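Long-range contacts in anaphase-promoting complex subunit CUT9 (PDB 2XPI), which forms a homodimeric TPR-repeat subunit of the anaphase-promoting complex, the E3 ubiquitin ligase that controls progression through mitosis and the G1 phase: residues A[115-120]-A[143-148]; A[122-127]-A[134-139]; A[151-156]-A[200-205]. All blocks are in the same frame, centred on the assembly; numbering follows the deposited sequence.

The three contacts crowd one end of the TPR superhelix, with centres about 11 Å (contacts 1 and 2) and about 14 Å (contact 3 from either of the others) apart. Along the chain, the two halves of contact 1 bracket both halves of contact 2, and contact 3 follows. Contacts 1 and 2 share helix 117-129: contact 2 pairs it with helix 133-142 within TPR 2, while contact 1 ties its start to the loop leading into TPR 3. Contact 3 sets helix 150-162 beside helix 198-212 of TPR 4. Repeats 1-7 mediate homodimerization, and contacts 2 and 3 both reach the second subunit, so packing along the superhelix and dimer formation meet here.

Contact 1. Residues A[115-120]-A[143-148]; sequences GNPNDA and EDLYNR
Arg-148 CG lies anti to the carbonyl carbon (chi1 -57°), and a bend at chi3 (49°) turns its guanidinium toward the start of helix 117-129. Leu-145, its chi1 off the staggered positions at -99°, puts CD1 against the same helix start. Leu-145 CD1 does most of the touching, 3.6 Å from Pro-117 CA and nearly as close to Pro-117 CB, the two side chains crossing at about a right angle. Leu-145 CG rests 4.0 Å from Ala-120 CB. Further along the proline ring, Pro-117 CG meets Arg-148 NH2 at 3.8 Å. Leu-145 CD1 lies over one face of the guanidinium, toward its rim, and Glu-143 O lies in plane at its edge, where Arg-148 NH1 makes a weak 3.3 Å hydrogen bond to Glu-143 O. Asn-116 is the N-cap, and Asn-116 O receives Ala-120 N at 3.0 Å, opening the first helix of TPR 2 with a proline in its first turn. The loop from helix 133-142 to helix 150-162 is thus packed against the beginning of helix 117-129, while that same helical turn leans Ala-120 on Leu-111 of helix 100-114 and joins Asp-119 to Arg-88 and Arg-91 of helix 83-96.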
ATOM      1  N   GLY A 115      14.816  -3.571  25.717  1.00 54.69           N
ATOM      2  CA  GLY A 115      15.431  -2.340  25.270  1.00 54.33           C
ATOM      3  C   GLY A 115      16.510  -2.587  24.235  1.00 56.74           C
ATOM      4  O   GLY A 115      17.277  -1.672  23.913  1.00 60.46           O
ATOM      5  N   ASN A 116      16.568  -3.809  23.702  1.00 54.21           N
ATOM      6  CA  ASN A 116      17.565  -4.176  22.689  1.00 53.26           C
ATOM      7  C   ASN A 116      17.329  -3.532  21.320  1.00 50.40           C
ATOM      8  O   ASN A 116      16.236  -3.605  20.766  1.00 49.37           O
ATOM      9  CB  ASN A 116      17.598  -5.695  22.524  1.00 56.48           C
ATOM     10  CG  ASN A 116      18.874  -6.198  21.863  1.00 60.00           C
ATOM     11  OD1 ASN A 116      19.582  -7.024  22.437  1.00 64.29           O
ATOM     12  ND2 ASN A 116      19.168  -5.716  20.660  1.00 58.24           N
ATOM     13  N   PRO A 117      18.369  -2.915  20.758  1.00 51.48           N
ATOM     14  CA  PRO A 117      18.285  -2.369  19.401  1.00 50.50           C
ATOM     15  C   PRO A 117      17.700  -3.356  18.387  1.00 49.60           C
ATOM     16  O   PRO A 117      16.852  -2.974  17.587  1.00 48.88           O
ATOM     17  CB  PRO A 117      19.750  -2.058  19.075  1.00 51.44           C
ATOM     18  CG  PRO A 117      20.358  -1.726  20.418  1.00 51.09           C
ATOM     19  CD  PRO A 117      19.690  -2.671  21.375  1.00 52.82           C
ATOM     20  N   ASN A 118      18.144  -4.606  18.417  1.00 50.57           N
ATOM     21  CA  ASN A 118      17.611  -5.607  17.506  1.00 50.61           C
ATOM     22  C   ASN A 118      16.107  -5.761  17.632  1.00 52.07           C
ATOM     23  O   ASN A 118      15.421  -6.058  16.657  1.00 53.24           O
ATOM     24  CB  ASN A 118      18.295  -6.944  17.729  1.00 51.67           C
ATOM     25  CG  ASN A 118      19.755  -6.896  17.369  1.00 55.16           C
ATOM     26  OD1 ASN A 118      20.507  -7.841  17.616  1.00 56.06           O
ATOM     27  ND2 ASN A 118      20.178  -5.775  16.779  1.00 56.56           N
ATOM     28  N   ASP A 119      15.586  -5.553  18.831  1.00 51.89           N
ATOM     29  CA  ASP A 119      14.147  -5.641  19.014  1.00 50.54           C
ATOM     30  C   ASP A 119      13.430  -4.404  18.497  1.00 46.22           C
ATOM     31  O   ASP A 119      12.350  -4.511  17.922  1.00 44.14           O
ATOM     32  CB  ASP A 119      13.811  -5.964  20.470  1.00 54.04           C
ATOM     33  CG  ASP A 119      14.272  -7.350  20.849  1.00 57.45           C
ATOM     34  OD1 ASP A 119      14.285  -8.214  19.940  1.00 57.50           O
ATOM     35  OD2 ASP A 119      14.650  -7.575  22.020  1.00 59.82           O
ATOM     36  N   ALA A 120      14.045  -3.241  18.684  1.00 45.28           N
ATOM     37  CA  ALA A 120      13.559  -2.005  18.085  1.00 44.60           C
ATOM     38  C   ALA A 120      13.541  -2.128  16.567  1.00 45.70           C
ATOM     39  O   ALA A 120      12.598  -1.687  15.908  1.00 49.94           O
ATOM     40  CB  ALA A 120      14.438  -0.847  18.491  1.00 44.90           C
ATOM     41  N   GLU A 143      15.675   6.775  20.832  1.00101.90           N
ATOM     42  CA  GLU A 143      16.775   6.469  21.749  1.00105.67           C
ATOM     43  C   GLU A 143      18.146   6.684  21.118  1.00104.60           C
ATOM     44  O   GLU A 143      19.160   6.248  21.661  1.00104.86           O
ATOM     45  CB  GLU A 143      16.666   5.017  22.210  1.00107.80           C
ATOM     46  CG  GLU A 143      17.383   4.723  23.505  1.00113.18           C
ATOM     47  CD  GLU A 143      16.491   4.939  24.710  1.00117.25           C
ATOM     48  OE1 GLU A 143      15.255   4.852  24.543  1.00116.58           O
ATOM     49  OE2 GLU A 143      17.022   5.191  25.817  1.00120.61           O
ATOM     50  N   ASP A 144      18.164   7.367  19.977  1.00102.72           N
ATOM     51  CA  ASP A 144      19.345   7.436  19.121  1.00101.01           C
ATOM     52  C   ASP A 144      19.840   6.024  18.722  1.00 95.91           C
ATOM     53  O   ASP A 144      21.039   5.768  18.559  1.00 95.33           O
ATOM     54  CB  ASP A 144      20.425   8.377  19.707  1.00104.71           C
ATOM     55  CG  ASP A 144      21.570   7.642  20.380  1.00105.77           C
ATOM     56  OD1 ASP A 144      21.314   6.735  21.201  1.00106.37           O
ATOM     57  OD2 ASP A 144      22.737   7.992  20.093  1.00105.56           O
ATOM     58  N   LEU A 145      18.868   5.124  18.550  1.00 91.63           N
ATOM     59  CA  LEU A 145      19.090   3.775  18.024  1.00 86.97           C
ATOM     60  C   LEU A 145      20.004   3.744  16.808  1.00 83.25           C
ATOM     61  O   LEU A 145      20.939   2.949  16.750  1.00 80.80           O
ATOM     62  CB  LEU A 145      17.760   3.130  17.624  1.00 84.63           C
ATOM     63  CG  LEU A 145      17.080   2.155  18.583  1.00 83.93           C
ATOM     64  CD1 LEU A 145      18.110   1.243  19.229  1.00 84.71           C
ATOM     65  CD2 LEU A 145      16.274   2.902  19.621  1.00 84.67           C
ATOM     66  N   TYR A 146      19.712   4.597  15.828  1.00 83.89           N
ATOM     67  CA  TYR A 146      20.440   4.594  14.553  1.00 83.76           C
ATOM     68  C   TYR A 146      21.947   4.698  14.760  1.00 83.79           C
ATOM     69  O   TYR A 146      22.725   4.339  13.878  1.00 82.65           O
ATOM     70  CB  TYR A 146      19.955   5.721  13.636  1.00 84.77           C
ATOM     71  CG  TYR A 146      19.949   7.065  14.308  1.00 88.81           C
ATOM     72  CD1 TYR A 146      21.071   7.885  14.273  1.00 92.04           C
ATOM     73  CD2 TYR A 146      18.832   7.507  14.994  1.00 90.46           C
ATOM     74  CE1 TYR A 146      21.074   9.116  14.901  1.00 95.26           C
ATOM     75  CE2 TYR A 146      18.822   8.730  15.625  1.00 94.27           C
ATOM     76  CZ  TYR A 146      19.947   9.534  15.577  1.00 96.84           C
ATOM     77  OH  TYR A 146      19.937  10.758  16.209  1.00100.19           O
ATOM     78  N   ASN A 147      22.348   5.175  15.934  1.00 84.29           N
ATOM     79  CA  ASN A 147      23.759   5.291  16.269  1.00 84.06           C
ATOM     80  C   ASN A 147      24.355   4.017  16.857  1.00 80.89           C
ATOM     81  O   ASN A 147      25.572   3.856  16.922  1.00 82.69           O
ATOM     82  CB  ASN A 147      23.977   6.455  17.229  1.00 88.40           C
ATOM     83  CG  ASN A 147      24.557   7.665  16.540  1.00 91.57           C
ATOM     84  OD1 ASN A 147      24.292   7.916  15.358  1.00 90.64           O
ATOM     85  ND2 ASN A 147      25.365   8.423  17.268  1.00 95.11           N
ATOM     86  N   ARG A 148      23.494   3.107  17.277  1.00 75.98           N
ATOM     87  CA  ARG A 148      23.952   1.945  18.014  1.00 75.10           C
ATOM     88  C   ARG A 148      23.711   0.669  17.219  1.00 72.00           C
ATOM     89  O   ARG A 148      24.040  -0.422  17.668  1.00 73.02           O
ATOM     90  CB  ARG A 148      23.240   1.889  19.368  1.00 76.12           C
ATOM     91  CG  ARG A 148      23.442   3.154  20.206  1.00 79.24           C
ATOM     92  CD  ARG A 148      22.259   3.423  21.116  1.00 79.31           C
ATOM     93  NE  ARG A 148      21.878   2.233  21.867  1.00 78.99           N
ATOM     94  CZ  ARG A 148      20.698   2.077  22.457  1.00 78.96           C
ATOM     95  NH1 ARG A 148      19.791   3.045  22.371  1.00 79.73           N
ATOM     96  NH2 ARG A 148      20.422   0.956  23.123  1.00 76.93           N
TER

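Contact 2. Residues A[122-127]-A[134-139]; sequences WLAQVY and ARAKCL
Arg-135 leaves its helix with CG anti to the backbone N (chi1 -171°) and runs out extended across one face of the Tyr-127 ring. Its CB only grazes the ring near CD2. The next carbon, Arg-135 CG, sits 3.6 Å from both Tyr-127 CD2 and CE2, and Arg-135 CD comes over the face in a CH-pi contact, 3.7 Å from the Tyr-127 ring centroid. NE then passes near Tyr-127 CZ. At the end the guanidinium lies flat on the ring, planes 16° apart and centres 4.5 Å apart, shifted so far along that Tyr-127 OH is over the middle of the guanidinium while Arg-135 NH1 stands 3.5 Å from Tyr-127 CE1. The outermost nitrogen, NH2, has a long, weak ion pair with Asp-335 of the second subunit. Beneath the opposite face of the ring is Leu-123 O, and Tyr-127 OH is hydrogen-bonded to Glu-108 of helix 100-114, which helps fix the ring's position. This is the antiparallel helix pair of a TPR motif, TPR 2, the axes of 122-127 and 134-139 inclined at 164° and 8.4 Å apart at closest. In keeping with the small residues that TPR motifs place where their two helices meet, Ala-124 and Ala-136 have their CA atoms 4.6 Å apart, and the Ala-136 methyl also meets Ala-124 O and Tyr-127 CB. One turn on, Leu-139 pushes CD2 into the helix interface, crossing Leu-123 at about a right angle, with Leu-139 CD2 to Leu-123 CD1 at 3.6 Å. That branch also packs near Ala-124 N and Tyr-127 CE2, and the Leu-139 side chain lies about 4 Å from a bound gold(I) cyanide ion.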
ATOM      1  N   TRP A 122      13.240  -4.889  14.683  1.00 43.38           N
ATOM      2  CA  TRP A 122      12.220  -5.814  14.219  1.00 42.01           C
ATOM      3  C   TRP A 122      10.820  -5.259  14.422  1.00 41.86           C
ATOM      4  O   TRP A 122       9.917  -5.528  13.614  1.00 41.03           O
ATOM      5  CB  TRP A 122      12.400  -7.180  14.881  1.00 39.31           C
ATOM      6  CG  TRP A 122      13.549  -7.943  14.285  1.00 35.82           C
ATOM      7  CD1 TRP A 122      14.727  -8.294  14.902  1.00 34.44           C
ATOM      8  CD2 TRP A 122      13.648  -8.409  12.937  1.00 34.36           C
ATOM      9  NE1 TRP A 122      15.531  -8.974  14.023  1.00 33.90           N
ATOM     10  CE2 TRP A 122      14.891  -9.058  12.808  1.00 34.19           C
ATOM     11  CE3 TRP A 122      12.800  -8.344  11.822  1.00 36.49           C
ATOM     12  CZ2 TRP A 122      15.309  -9.648  11.606  1.00 34.07           C
ATOM     13  CZ3 TRP A 122      13.223  -8.933  10.619  1.00 35.47           C
ATOM     14  CH2 TRP A 122      14.464  -9.572  10.528  1.00 33.98           C
ATOM     15  N   LEU A 123      10.650  -4.466  15.480  1.00 39.95           N
ATOM     16  CA  LEU A 123       9.373  -3.806  15.737  1.00 39.40           C
ATOM     17  C   LEU A 123       9.148  -2.761  14.651  1.00 42.36           C
ATOM     18  O   LEU A 123       8.062  -2.662  14.071  1.00 42.95           O
ATOM     19  CB  LEU A 123       9.385  -3.131  17.100  1.00 37.86           C
ATOM     20  CG  LEU A 123       8.052  -2.956  17.831  1.00 39.69           C
ATOM     21  CD1 LEU A 123       7.992  -1.633  18.594  1.00 39.83           C
ATOM     22  CD2 LEU A 123       6.844  -3.114  16.921  1.00 40.06           C
ATOM     23  N   ALA A 124      10.191  -1.976  14.388  1.00 43.26           N
ATOM     24  CA  ALA A 124      10.182  -1.002  13.303  1.00 41.79           C
ATOM     25  C   ALA A 124       9.797  -1.645  11.965  1.00 39.74           C
ATOM     26  O   ALA A 124       9.042  -1.054  11.188  1.00 41.38           O
ATOM     27  CB  ALA A 124      11.538  -0.322  13.204  1.00 42.29           C
ATOM     28  N   GLN A 125      10.305  -2.852  11.711  1.00 37.45           N
ATOM     29  CA  GLN A 125      10.002  -3.603  10.492  1.00 40.20           C
ATOM     30  C   GLN A 125       8.515  -3.793  10.305  1.00 42.48           C
ATOM     31  O   GLN A 125       7.977  -3.613   9.202  1.00 43.08           O
ATOM     32  CB  GLN A 125      10.625  -4.986  10.557  1.00 44.58           C
ATOM     33  CG  GLN A 125      11.958  -5.100   9.881  1.00 49.80           C
ATOM     34  CD  GLN A 125      11.810  -5.107   8.392  1.00 54.41           C
ATOM     35  OE1 GLN A 125      11.936  -6.147   7.747  1.00 56.63           O
ATOM     36  NE2 GLN A 125      11.510  -3.950   7.830  1.00 55.84           N
ATOM     37  N   VAL A 126       7.855  -4.171  11.396  1.00 41.80           N
ATOM     38  CA  VAL A 126       6.424  -4.412  11.374  1.00 42.14           C
ATOM     39  C   VAL A 126       5.718  -3.131  10.928  1.00 44.21           C
ATOM     40  O   VAL A 126       4.861  -3.149  10.032  1.00 48.27           O
ATOM     41  CB  VAL A 126       5.905  -4.917  12.768  1.00 36.90           C
ATOM     42  CG1 VAL A 126       4.409  -5.110  12.754  1.00 37.06           C
ATOM     43  CG2 VAL A 126       6.612  -6.219  13.183  1.00 34.33           C
ATOM     44  N   TYR A 127       6.086  -2.009  11.526  1.00 42.39           N
ATOM     45  CA  TYR A 127       5.456  -0.747  11.159  1.00 45.12           C
ATOM     46  C   TYR A 127       5.637  -0.437   9.682  1.00 48.73           C
ATOM     47  O   TYR A 127       4.746   0.123   9.059  1.00 50.38           O
ATOM     48  CB  TYR A 127       6.005   0.413  11.991  1.00 44.69           C
ATOM     49  CG  TYR A 127       5.708   0.317  13.465  1.00 42.31           C
ATOM     50  CD1 TYR A 127       4.717  -0.543  13.939  1.00 43.96           C
ATOM     51  CD2 TYR A 127       6.411   1.078  14.383  1.00 40.00           C
ATOM     52  CE1 TYR A 127       4.439  -0.647  15.297  1.00 42.66           C
ATOM     53  CE2 TYR A 127       6.147   0.987  15.731  1.00 41.80           C
ATOM     54  CZ  TYR A 127       5.157   0.121  16.183  1.00 43.38           C
ATOM     55  OH  TYR A 127       4.876   0.043  17.523  1.00 46.16           O
ATOM     56  N   ALA A 134       6.403   7.039   9.273  1.00 50.25           N
ATOM     57  CA  ALA A 134       6.655   8.017  10.326  1.00 52.09           C
ATOM     58  C   ALA A 134       6.825   7.285  11.665  1.00 54.42           C
ATOM     59  O   ALA A 134       7.747   7.571  12.429  1.00 57.44           O
ATOM     60  CB  ALA A 134       5.525   9.025  10.413  1.00 49.51           C
ATOM     61  N   ARG A 135       5.947   6.326  11.939  1.00 51.36           N
ATOM     62  CA  ARG A 135       5.998   5.633  13.220  1.00 50.95           C
ATOM     63  C   ARG A 135       7.290   4.842  13.463  1.00 49.62           C
ATOM     64  O   ARG A 135       7.889   4.964  14.531  1.00 52.17           O
ATOM     65  CB  ARG A 135       4.785   4.735  13.430  1.00 50.29           C
ATOM     66  CG  ARG A 135       4.739   4.207  14.839  1.00 51.05           C
ATOM     67  CD  ARG A 135       3.528   3.360  15.073  1.00 51.05           C
ATOM     68  NE  ARG A 135       3.109   3.416  16.459  1.00 51.81           N
ATOM     69  CZ  ARG A 135       2.290   2.532  17.002  1.00 54.53           C
ATOM     70  NH1 ARG A 135       1.838   1.540  16.254  1.00 55.63           N
ATOM     71  NH2 ARG A 135       1.927   2.631  18.276  1.00 54.87           N
ATOM     72  N   ALA A 136       7.702   4.018  12.502  1.00 45.53           N
ATOM     73  CA  ALA A 136       9.008   3.361  12.575  1.00 43.76           C
ATOM     74  C   ALA A 136      10.121   4.396  12.708  1.00 48.62           C
ATOM     75  O   ALA A 136      11.019   4.252  13.540  1.00 51.19           O
ATOM     76  CB  ALA A 136       9.254   2.492  11.344  1.00 39.63           C
ATOM     77  N   LYS A 137      10.080   5.435  11.881  1.00 49.28           N
ATOM     78  CA  LYS A 137      11.126   6.445  11.937  1.00 50.88           C
ATOM     79  C   LYS A 137      11.230   6.933  13.368  1.00 51.12           C
ATOM     80  O   LYS A 137      12.320   6.927  13.949  1.00 53.73           O
ATOM     81  CB  LYS A 137      10.854   7.619  10.983  1.00 51.60           C
ATOM     82  CG  LYS A 137      11.947   8.681  10.978  1.00 51.25           C
ATOM     83  CD  LYS A 137      11.362  10.116  11.068  1.00 86.43           C
ATOM     84  CE  LYS A 137      11.066  10.574  12.513  1.00 88.03           C
ATOM     85  NZ  LYS A 137       9.617  10.501  12.956  1.00 87.53           N
ATOM     86  N   CYS A 138      10.100   7.325  13.956  1.00 47.00           N
ATOM     87  CA  CYS A 138      10.150   7.880  15.300  1.00 42.35           C
ATOM     88  C   CYS A 138      10.748   6.847  16.257  1.00 45.14           C
ATOM     89  O   CYS A 138      11.644   7.154  17.033  1.00 49.66           O
ATOM     90  CB  CYS A 138       8.784   8.399  15.766  1.00 38.02           C
ATOM     91  SG  CYS A 138       8.825   9.550  17.279  1.00 80.02           S
ATOM     92  N   LEU A 139      10.281   5.612  16.190  1.00 44.39           N
ATOM     93  CA  LEU A 139      10.737   4.612  17.135  1.00 47.09           C
ATOM     94  C   LEU A 139      12.271   4.453  17.080  1.00 53.79           C
ATOM     95  O   LEU A 139      12.936   4.359  18.113  1.00 55.91           O
ATOM     96  CB  LEU A 139      10.026   3.300  16.850  1.00 45.14           C
ATOM     97  CG  LEU A 139      10.479   2.103  17.671  1.00 47.85           C
ATOM     98  CD1 LEU A 139       9.870   2.183  19.061  1.00 50.33           C
ATOM     99  CD2 LEU A 139      10.080   0.815  16.978  1.00 46.46           C
TER

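Contact 3. Residues A[151-156]-A[200-205]; sequences ACRYLA and ASMCYL
Ser-201 OG is gripped by two hydrogen bonds, to the OE1 atoms of Gln-97 and Gln-99 of the second subunit. Tyr-154 OH reaches the same partner, bonded to Gln-97 O of that subunit. The two residues sit on the first helices of successive TPR motifs, TPR 3 and TPR 4, side by side in the same direction, the stacking of successive repeats that builds a TPR superhelix; the axes of 151-156 and 200-205 pass 10.0 Å apart at closest and are inclined at 20°. Within the pair, Tyr-154 carries the contact. Its CG is anti to the backbone N (chi1 173°), which swings the ring across to helix 198-212, where Tyr-154 CE1 comes 3.5 Å from Ser-201 CB. The Leu-205 and Tyr-154 side chains cross at about a right angle, with Leu-205 CD2 3.7 Å from Tyr-154 CD1 and also close to Tyr-154 O. Met-202 CG approaches at the ring edge, near its plane, 4.1 Å from Tyr-154 CD1. An alanine at Tyr-154 would remove the ring and its hydroxyl, and would probably loosen both the packing on Ser-201, Met-202 and Leu-205 and the link to the second subunit. Arg-153 turns its charged end away, NE bonded to Leu-172 O and NH2 weakly to Asn-147 OD1, and gives only its aliphatic part to the interface: Met-202 SD lies 4.1 Å from Arg-153 CG and 4.0 Å from Tyr-154 N.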
ATOM      1  N   ALA A 151      21.516  -1.844  11.334  1.00 51.53           N
ATOM      2  CA  ALA A 151      20.201  -2.216  10.849  1.00 48.31           C
ATOM      3  C   ALA A 151      19.228  -1.083  11.133  1.00 48.21           C
ATOM      4  O   ALA A 151      18.398  -0.739  10.293  1.00 47.58           O
ATOM      5  CB  ALA A 151      19.730  -3.502  11.499  1.00 45.88           C
ATOM      6  N   CYS A 152      19.333  -0.501  12.320  1.00 49.31           N
ATOM      7  CA  CYS A 152      18.432   0.583  12.689  1.00 50.73           C
ATOM      8  C   CYS A 152      18.712   1.836  11.855  1.00 50.73           C
ATOM      9  O   CYS A 152      17.806   2.587  11.526  1.00 52.19           O
ATOM     10  CB  CYS A 152      18.524   0.876  14.188  1.00 53.56           C
ATOM     11  SG  CYS A 152      17.868  -0.437  15.294  1.00 61.02           S
ATOM     12  N   ARG A 153      19.972   2.053  11.503  1.00 49.89           N
ATOM     13  CA  ARG A 153      20.338   3.158  10.623  1.00 48.56           C
ATOM     14  C   ARG A 153      19.781   2.921   9.214  1.00 46.86           C
ATOM     15  O   ARG A 153      19.138   3.796   8.627  1.00 49.17           O
ATOM     16  CB  ARG A 153      21.859   3.324  10.581  1.00 47.49           C
ATOM     17  CG  ARG A 153      22.322   4.604   9.948  1.00 48.70           C
ATOM     18  CD  ARG A 153      23.819   4.802  10.141  1.00 55.00           C
ATOM     19  NE  ARG A 153      24.109   6.183  10.525  1.00 62.24           N
ATOM     20  CZ  ARG A 153      24.366   6.582  11.767  1.00 67.97           C
ATOM     21  NH1 ARG A 153      24.409   5.701  12.757  1.00 68.62           N
ATOM     22  NH2 ARG A 153      24.598   7.863  12.017  1.00 72.77           N
ATOM     23  N   TYR A 154      20.029   1.738   8.671  1.00 41.65           N
ATOM     24  CA  TYR A 154      19.421   1.384   7.413  1.00 42.44           C
ATOM     25  C   TYR A 154      17.908   1.619   7.400  1.00 44.55           C
ATOM     26  O   TYR A 154      17.373   2.228   6.465  1.00 43.87           O
ATOM     27  CB  TYR A 154      19.697  -0.070   7.074  1.00 42.23           C
ATOM     28  CG  TYR A 154      18.945  -0.532   5.858  1.00 42.58           C
ATOM     29  CD1 TYR A 154      19.334  -0.120   4.584  1.00 44.86           C
ATOM     30  CD2 TYR A 154      17.852  -1.382   5.970  1.00 41.68           C
ATOM     31  CE1 TYR A 154      18.646  -0.532   3.448  1.00 45.76           C
ATOM     32  CE2 TYR A 154      17.157  -1.810   4.840  1.00 42.85           C
ATOM     33  CZ  TYR A 154      17.556  -1.375   3.580  1.00 45.72           C
ATOM     34  OH  TYR A 154      16.889  -1.792   2.453  1.00 46.77           O
ATOM     35  N   LEU A 155      17.215   1.124   8.427  1.00 45.09           N
ATOM     36  CA  LEU A 155      15.753   1.150   8.415  1.00 43.91           C
ATOM     37  C   LEU A 155      15.192   2.554   8.630  1.00 43.29           C
ATOM     38  O   LEU A 155      14.201   2.929   8.003  1.00 45.84           O
ATOM     39  CB  LEU A 155      15.164   0.170   9.416  1.00 45.00           C
ATOM     40  CG  LEU A 155      13.662  -0.042   9.209  1.00 47.36           C
ATOM     41  CD1 LEU A 155      13.343  -0.357   7.760  1.00 45.44           C
ATOM     42  CD2 LEU A 155      13.141  -1.136  10.116  1.00 48.78           C
ATOM     43  N   ALA A 156      15.832   3.332   9.498  1.00 40.21           N
ATOM     44  CA  ALA A 156      15.431   4.718   9.700  1.00 38.57           C
ATOM     45  C   ALA A 156      15.607   5.508   8.399  1.00 41.36           C
ATOM     46  O   ALA A 156      14.724   6.259   8.003  1.00 42.85           O
ATOM     47  CB  ALA A 156      16.208   5.359  10.837  1.00 34.22           C
ATOM     48  N   ALA A 200      26.385  -2.118   1.830  1.00 43.08           N
ATOM     49  CA  ALA A 200      25.934  -2.014   0.458  1.00 39.03           C
ATOM     50  C   ALA A 200      24.583  -1.333   0.418  1.00 42.83           C
ATOM     51  O   ALA A 200      24.393  -0.333  -0.287  1.00 46.40           O
ATOM     52  CB  ALA A 200      25.847  -3.350  -0.158  1.00 37.20           C
ATOM     53  N   SER A 201      23.653  -1.859   1.206  1.00 42.77           N
ATOM     54  CA  SER A 201      22.272  -1.395   1.218  1.00 42.82           C
ATOM     55  C   SER A 201      22.138   0.091   1.499  1.00 43.41           C
ATOM     56  O   SER A 201      21.245   0.755   0.974  1.00 43.77           O
ATOM     57  CB  SER A 201      21.454  -2.199   2.234  1.00 44.98           C
ATOM     58  OG  SER A 201      21.437  -3.578   1.874  1.00 46.26           O
ATOM     59  N   MET A 202      23.018   0.626   2.330  1.00 43.33           N
ATOM     60  CA  MET A 202      22.955   2.050   2.618  1.00 44.34           C
ATOM     61  C   MET A 202      23.493   2.936   1.459  1.00 45.53           C
ATOM     62  O   MET A 202      23.038   4.069   1.278  1.00 44.13           O
ATOM     63  CB  MET A 202      23.629   2.360   3.961  1.00 45.40           C
ATOM     64  CG  MET A 202      22.904   1.748   5.151  1.00 45.66           C
ATOM     65  SD  MET A 202      23.469   2.384   6.743  1.00 66.67           S
ATOM     66  CE  MET A 202      24.920   1.398   7.067  1.00 41.69           C
ATOM     67  N   CYS A 203      24.442   2.419   0.676  1.00 46.43           N
ATOM     68  CA  CYS A 203      24.903   3.132  -0.526  1.00 47.10           C
ATOM     69  C   CYS A 203      23.797   3.117  -1.561  1.00 44.88           C
ATOM     70  O   CYS A 203      23.663   4.060  -2.333  1.00 45.75           O
ATOM     71  CB  CYS A 203      26.141   2.484  -1.149  1.00 47.68           C
ATOM     72  SG  CYS A 203      27.705   2.716  -0.272  1.00 62.05           S
ATOM     73  N   TYR A 204      23.022   2.033  -1.585  1.00 40.14           N
ATOM     74  CA  TYR A 204      21.908   1.941  -2.504  1.00 39.16           C
ATOM     75  C   TYR A 204      20.919   3.004  -2.109  1.00 39.84           C
ATOM     76  O   TYR A 204      20.335   3.685  -2.960  1.00 38.99           O
ATOM     77  CB  TYR A 204      21.242   0.567  -2.438  1.00 38.60           C
ATOM     78  CG  TYR A 204      19.858   0.560  -3.052  1.00 38.66           C
ATOM     79  CD1 TYR A 204      19.688   0.588  -4.422  1.00 38.38           C
ATOM     80  CD2 TYR A 204      18.720   0.547  -2.251  1.00 40.14           C
ATOM     81  CE1 TYR A 204      18.431   0.596  -4.981  1.00 40.21           C
ATOM     82  CE2 TYR A 204      17.456   0.553  -2.803  1.00 40.66           C
ATOM     83  CZ  TYR A 204      17.316   0.578  -4.165  1.00 42.95           C
ATOM     84  OH  TYR A 204      16.050   0.587  -4.724  1.00 46.56           O
ATOM     85  N   LEU A 205      20.737   3.150  -0.803  1.00 41.58           N
ATOM     86  CA  LEU A 205      19.753   4.078  -0.282  1.00 44.51           C
ATOM     87  C   LEU A 205      20.220   5.474  -0.636  1.00 46.17           C
ATOM     88  O   LEU A 205      19.446   6.305  -1.116  1.00 47.04           O
ATOM     89  CB  LEU A 205      19.630   3.920   1.223  1.00 46.35           C
ATOM     90  CG  LEU A 205      18.233   3.747   1.819  1.00 46.81           C
ATOM     91  CD1 LEU A 205      17.307   2.922   0.934  1.00 44.86           C
ATOM     92  CD2 LEU A 205      18.376   3.126   3.200  1.00 47.36           C
TER